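Local coordinates for beta sliding clamp (Bartonella birtlesii LL-WM9, PDB 6PTR), which probably encircles DNA as a head-to-tail ring dimer and tethers DNA polymerases and other proteins to it, conferring processivity, at residues Thr299-His302 and Gly303-Lys306; Asn335-Tyr338 and Leu339-Ile342. All coordinates share one frame; numbering follows the deposited sequence.

Contact 1 of 2, residues Thr299-His302 and Gly303-Lys306; sequences TIEH and GQLK
Thr-299 and Lys-306 form an antiparallel hydrogen-bonded pair: Thr-299 N lies 2.8 Å from Lys-306 O, and Lys-306 N returns a bond to Thr-299 O. Toward the turn, Glu-301 N meets Gln-304 O at 3.0 Å with its N-H almost straight (171°). The reverse bond, Gln-304 N to Glu-301 O, is longer at 3.2 Å, and its donor stands 55° above the carbonyl plane, where the bond closes the type II turn Glu-301 to Gln-304. His-302 and Gly-303 occupy the turn corners, the glycine at positive phi (77°). Between the bonded pairs, Ile-300 and Leu-305 point the same way, and Ile-300 CG1 touches Leu-305 CD1 at 3.8 Å. Thr-299, Glu-301, Gln-304 and Lys-306 stand on the other face. Lys-306, its chain bent at chi3, brings CE to 4.0 Å from Glu-301 OE2, while its NZ stops 4.8 Å from that oxygen, so any attraction is probably electrostatic at a distance. A water 2.6 Å from Thr-299 OG1 also gives a weak bond to Lys-306 O, and Glu-331 bonds the hydroxyl. In this two-residue beta hairpin, strand 295-301 lies beside 330-335 and strand 304-311 beside 315-322, with Ile-300 packed on Leu-271 and Leu-305 on Val-273 of strand 269-274.

Contact 2 of 2, residues Asn335-Tyr338 and Leu339-Ile342; sequences NSRY and LLDI
Arg-337 and Asp-341, one helical turn apart, form a salt bridge in which, in the conformer described (one of two for the arginine), two nitrogens grip a single oxygen: NE and NH1 of Arg-337 each lie 2.8 Å from Asp-341 OD1. The approach is side-on, with the acceptor near the guanidinium plane, but both N-H groups come from the same face of the carboxylate and bend to 143° and 139°. Two features of the arginine chain place it there: CG stands anti to the backbone N (chi1 -176°), and bends at chi2 and chi3 turn the guanidinium toward Asp-341. In this conformer Leu-340 CB sits over one guanidinium face, 3.6 Å from Arg-337 NH1. At the helix start, Asn-335 is the N-cap, its OD1 accepting from Tyr-338 N at 2.9 Å, while its ND2 lies 3.6 Å above the centre of the tyrosine ring. Tyr-338 runs beside Asp-341, and its CD1 approaches Asp-341 OD2 at 3.8 Å at the ring edge. Four i to i+4 backbone bonds, beginning with Leu-339 N to Asn-335 O at 3.0 Å, carry the turn. Leu-339 packs on Phe-278, Val-296 and Leu-376, Ile-342 on Tyr-374 and Leu-376, and Leu-340 on Ser-279 and Val-282 of helix 275-285. Asp-341 OD2 also forms a salt bridge with Arg-189 NH1, which ties helix 336-345 to strand 189-196. Two arginines beside it would probably help keep the carboxylate charged.

Overall arrangement
Contact 1 precedes contact 2 along the chain, and both belong to the C-terminal domain. Their centres are 19 Å apart and their nearest atoms about 8 Å, without touching. Strand 330-335 connects them: it pairs with strand 295-301 as the outermost strand, within this chain, of the four-stranded antiparallel sheet of contact 1, then runs directly into helix 336-345 of contact 2. The hairpin lies far out, about 36 Å from the chain's centre to its own centre, whereas the helix is at about 18 Å, packed against strand 372-376 of the neighbouring eight-stranded sheet. Together they place the central hairpin of the four-stranded sheet and an inner helix in one domain of the ring-forming subunit.

Contact 1 of 2, residues Thr299-His302 and Gly303-Lys306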
ATOM      1  N   THR C 299      12.053  28.478 -17.786  1.00 18.94           N
ATOM      2  CA  THR C 299      12.395  29.711 -18.482  1.00 22.56           C
ATOM      3  C   THR C 299      13.042  30.630 -17.463  1.00 26.64           C
ATOM      4  O   THR C 299      12.368  31.138 -16.557  1.00 23.22           O
ATOM      5  CB  THR C 299      11.160  30.347 -19.104  1.00 24.03           C
ATOM      6  OG1 THR C 299      10.597  29.419 -20.047  1.00 28.94           O
ATOM      7  CG2 THR C 299      11.536  31.644 -19.815  1.00 30.24           C
ATOM      8  N   ILE C 300      14.350  30.842 -17.604  1.00 26.41           N
ATOM      9  CA  ILE C 300      15.145  31.500 -16.577  1.00 26.15           C
ATOM     10  C   ILE C 300      15.480  32.890 -17.072  1.00 33.20           C
ATOM     11  O   ILE C 300      16.059  33.052 -18.157  1.00 31.83           O
ATOM     12  CB  ILE C 300      16.422  30.721 -16.241  1.00 30.59           C
ATOM     13  CG1 ILE C 300      16.144  29.230 -16.127  1.00 26.31           C
ATOM     14  CG2 ILE C 300      17.015  31.224 -14.921  1.00 28.85           C
ATOM     15  CD1 ILE C 300      17.409  28.405 -16.102  1.00 29.48           C
ATOM     16  N   GLU C 301      15.095  33.889 -16.289  1.00 30.09           N
ATOM     17  CA  GLU C 301      15.376  35.282 -16.577  1.00 33.55           C
ATOM     18  C   GLU C 301      15.958  35.912 -15.318  1.00 34.68           C
ATOM     19  O   GLU C 301      16.047  35.276 -14.265  1.00 36.53           O
ATOM     20  CB  GLU C 301      14.107  36.011 -17.050  1.00 38.55           C
ATOM     21  CG  GLU C 301      13.898  35.954 -18.556  1.00 54.18           C
ATOM     22  CD  GLU C 301      12.559  35.349 -18.969  1.00 64.52           C
ATOM     23  OE1 GLU C 301      12.389  35.064 -20.177  1.00 67.41           O
ATOM     24  OE2 GLU C 301      11.676  35.163 -18.104  1.00 64.33           O
ATOM     25  N   HIS C 302      16.394  37.161 -15.437  1.00 39.61           N
ATOM     26  CA  HIS C 302      16.935  37.852 -14.278  1.00 38.21           C
ATOM     27  C   HIS C 302      15.918  37.860 -13.142  1.00 34.31           C
ATOM     28  O   HIS C 302      14.818  38.402 -13.280  1.00 37.68           O
ATOM     29  CB  HIS C 302      17.340  39.276 -14.659  1.00 50.52           C
ATOM     30  CG  HIS C 302      18.556  39.340 -15.532  1.00 62.06           C
ATOM     31  ND1 HIS C 302      19.037  40.522 -16.055  1.00 66.93           N
ATOM     32  CD2 HIS C 302      19.392  38.368 -15.970  1.00 63.91           C
ATOM     33  CE1 HIS C 302      20.117  40.276 -16.775  1.00 67.85           C
ATOM     34  NE2 HIS C 302      20.355  38.978 -16.741  1.00 65.76           N
ATOM     35  N   GLY C 303      16.284  37.232 -12.027  1.00 35.78           N
ATOM     36  CA  GLY C 303      15.486  37.280 -10.820  1.00 36.78           C
ATOM     37  C   GLY C 303      14.254  36.401 -10.809  1.00 32.04           C
ATOM     38  O   GLY C 303      13.513  36.426  -9.817  1.00 35.54           O
ATOM     39  N   GLN C 304      14.023  35.603 -11.847  1.00 31.60           N
ATOM     40  CA  GLN C 304      12.708  35.006 -12.052  1.00 27.23           C
ATOM     41  C   GLN C 304      12.823  33.666 -12.763  1.00 27.85           C
ATOM     42  O   GLN C 304      13.547  33.537 -13.753  1.00 28.44           O
ATOM     43  CB  GLN C 304      11.846  35.969 -12.868  1.00 37.26           C
ATOM     44  CG  GLN C 304      10.471  35.509 -13.216  1.00 53.24           C
ATOM     45  CD  GLN C 304       9.781  36.516 -14.112  1.00 66.74           C
ATOM     46  OE1 GLN C 304       9.439  36.215 -15.256  1.00 72.26           O
ATOM     47  NE2 GLN C 304       9.589  37.729 -13.603  1.00 67.68           N
ATOM     48  N   LEU C 305      12.081  32.677 -12.279  1.00 26.35           N
ATOM     49  CA  LEU C 305      12.024  31.379 -12.929  1.00 24.05           C
ATOM     50  C   LEU C 305      10.573  31.028 -13.216  1.00 27.63           C
ATOM     51  O   LEU C 305       9.744  31.013 -12.299  1.00 25.61           O
ATOM     52  CB  LEU C 305      12.661  30.298 -12.050  1.00 22.43           C
ATOM     53  CG  LEU C 305      12.527  28.840 -12.468  1.00 24.19           C
ATOM     54  CD1 LEU C 305      13.307  28.610 -13.730  1.00 27.88           C
ATOM     55  CD2 LEU C 305      13.031  27.936 -11.374  1.00 28.45           C
ATOM     56  N   LYS C 306      10.265  30.730 -14.477  1.00 20.21           N
ATOM     57  CA  LYS C 306       8.952  30.205 -14.842  1.00 18.45           C
ATOM     58  C   LYS C 306       9.067  28.740 -15.210  1.00 20.26           C
ATOM     59  O   LYS C 306      10.046  28.326 -15.839  1.00 23.18           O
ATOM     60  CB  LYS C 306       8.344  30.980 -16.019  1.00 25.02           C
ATOM     61  CG  LYS C 306       8.059  32.439 -15.701  1.00 33.78           C
ATOM     62  CD  LYS C 306       7.156  33.071 -16.753  1.00 44.24           C
ATOM     63  CE  LYS C 306       7.891  34.105 -17.579  1.00 57.28           C
ATOM     64  NZ  LYS C 306       6.936  34.881 -18.418  1.00 64.21           N
TER
HETATM   65  O   HOH W   1       8.897  27.972 -18.735  1.00 29.23           O

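Contact 2 of 2, residues Asn335-Tyr338 and Leu339-Ile342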
ATOM      1  N   ASN C 335      13.515  16.369 -16.904  1.00 17.38           N
ATOM      2  CA  ASN C 335      12.560  15.426 -16.350  1.00 15.98           C
ATOM      3  C   ASN C 335      12.173  15.887 -14.950  1.00 20.12           C
ATOM      4  O   ASN C 335      13.034  16.044 -14.080  1.00 17.44           O
ATOM      5  CB  ASN C 335      13.204  14.031 -16.317  1.00 17.44           C
ATOM      6  CG  ASN C 335      12.298  12.979 -15.730  1.00 19.27           C
ATOM      7  OD1 ASN C 335      11.746  13.160 -14.644  1.00 19.99           O
ATOM      8  ND2 ASN C 335      12.169  11.851 -16.431  1.00 21.55           N
ATOM      9  N   SER C 336      10.880  16.148 -14.743  1.00 21.15           N
ATOM     10  CA  SER C 336      10.432  16.730 -13.480  1.00 22.95           C
ATOM     11  C   SER C 336      10.656  15.777 -12.309  1.00 18.49           C
ATOM     12  O   SER C 336      10.971  16.218 -11.203  1.00 20.42           O
ATOM     13  CB  SER C 336       8.957  17.111 -13.584  1.00 20.54           C
ATOM     14  OG  SER C 336       8.164  15.986 -13.919  1.00 19.25           O
ATOM     15  N   ARG C 337      10.439  14.479 -12.515  1.00 16.42           N
ATOM     16  CA  ARG C 337      10.697  13.525 -11.444  0.57 18.20           C
ATOM     17  C   ARG C 337      12.172  13.516 -11.063  1.00 18.48           C
ATOM     18  O   ARG C 337      12.513  13.425  -9.882  1.00 21.01           O
ATOM     19  CB  ARG C 337      10.244  12.128 -11.851  0.57 19.28           C
ATOM     20  CG  ARG C 337      10.412  11.112 -10.724  0.57 24.55           C
ATOM     21  CD  ARG C 337       9.627  11.538  -9.483  0.57 25.61           C
ATOM     22  NE  ARG C 337      10.499  11.794  -8.340  0.57 35.53           N
ATOM     23  CZ  ARG C 337      10.076  12.229  -7.155  0.57 41.12           C
ATOM     24  NH1 ARG C 337      10.945  12.415  -6.158  0.57 34.34           N
ATOM     25  NH2 ARG C 337       8.784  12.478  -6.966  0.57 40.52           N
ATOM     26  N   TYR C 338      13.059  13.602 -12.050  1.00 18.62           N
ATOM     27  CA  TYR C 338      14.481  13.618 -11.730  1.00 19.40           C
ATOM     28  C   TYR C 338      14.858  14.882 -10.977  1.00 20.69           C
ATOM     29  O   TYR C 338      15.712  14.846 -10.084  1.00 19.91           O
ATOM     30  CB  TYR C 338      15.321  13.481 -13.004  1.00 17.72           C
ATOM     31  CG  TYR C 338      15.163  12.147 -13.718  1.00 16.92           C
ATOM     32  CD1 TYR C 338      14.511  11.079 -13.116  1.00 19.76           C
ATOM     33  CD2 TYR C 338      15.686  11.962 -15.003  1.00 19.87           C
ATOM     34  CE1 TYR C 338      14.378   9.846 -13.765  1.00 25.57           C
ATOM     35  CE2 TYR C 338      15.549  10.743 -15.671  1.00 21.38           C
ATOM     36  CZ  TYR C 338      14.901   9.689 -15.040  1.00 28.54           C
ATOM     37  OH  TYR C 338      14.762   8.478 -15.683  1.00 30.33           O
ATOM     38  N   LEU C 339      14.248  16.020 -11.332  1.00 18.70           N
ATOM     39  CA  LEU C 339      14.482  17.239 -10.566  1.00 17.37           C
ATOM     40  C   LEU C 339      14.041  17.072  -9.125  1.00 20.94           C
ATOM     41  O   LEU C 339      14.749  17.485  -8.200  1.00 22.36           O
ATOM     42  CB  LEU C 339      13.741  18.424 -11.190  1.00 18.84           C
ATOM     43  CG  LEU C 339      14.319  19.086 -12.431  1.00 17.64           C
ATOM     44  CD1 LEU C 339      13.273  20.075 -12.960  1.00 18.76           C
ATOM     45  CD2 LEU C 339      15.620  19.801 -12.106  1.00 16.60           C
ATOM     46  N   LEU C 340      12.873  16.463  -8.906  1.00 20.27           N
ATOM     47  CA  LEU C 340      12.424  16.250  -7.531  1.00 19.86           C
ATOM     48  C   LEU C 340      13.330  15.263  -6.803  1.00 21.82           C
ATOM     49  O   LEU C 340      13.621  15.446  -5.616  1.00 24.34           O
ATOM     50  CB  LEU C 340      10.978  15.768  -7.531  1.00 22.24           C
ATOM     51  CG  LEU C 340      10.021  16.861  -8.029  1.00 25.70           C
ATOM     52  CD1 LEU C 340       8.618  16.314  -8.146  1.00 30.62           C
ATOM     53  CD2 LEU C 340      10.056  18.045  -7.075  1.00 27.24           C
ATOM     54  N   ASP C 341      13.805  14.230  -7.506  1.00 23.60           N
ATOM     55  CA  ASP C 341      14.748  13.299  -6.886  1.00 24.84           C
ATOM     56  C   ASP C 341      15.966  14.039  -6.350  1.00 22.10           C
ATOM     57  O   ASP C 341      16.369  13.842  -5.196  1.00 24.44           O
ATOM     58  CB  ASP C 341      15.188  12.220  -7.886  1.00 28.22           C
ATOM     59  CG  ASP C 341      14.079  11.252  -8.252  1.00 31.82           C
ATOM     60  OD1 ASP C 341      13.090  11.116  -7.489  1.00 29.06           O
ATOM     61  OD2 ASP C 341      14.223  10.599  -9.307  1.00 28.82           O
ATOM     62  N   ILE C 342      16.562  14.912  -7.168  1.00 20.38           N
ATOM     63  CA  ILE C 342      17.784  15.580  -6.742  1.00 25.79           C
ATOM     64  C   ILE C 342      17.484  16.637  -5.686  1.00 25.92           C
ATOM     65  O   ILE C 342      18.223  16.776  -4.703  1.00 22.44           O
ATOM     66  CB  ILE C 342      18.509  16.157  -7.966  1.00 20.19           C
ATOM     67  CG1 ILE C 342      19.006  15.002  -8.833  1.00 20.79           C
ATOM     68  CG2 ILE C 342      19.665  17.048  -7.526  1.00 19.83           C
ATOM     69  CD1 ILE C 342      19.405  15.451 -10.259  1.00 24.10           C
TER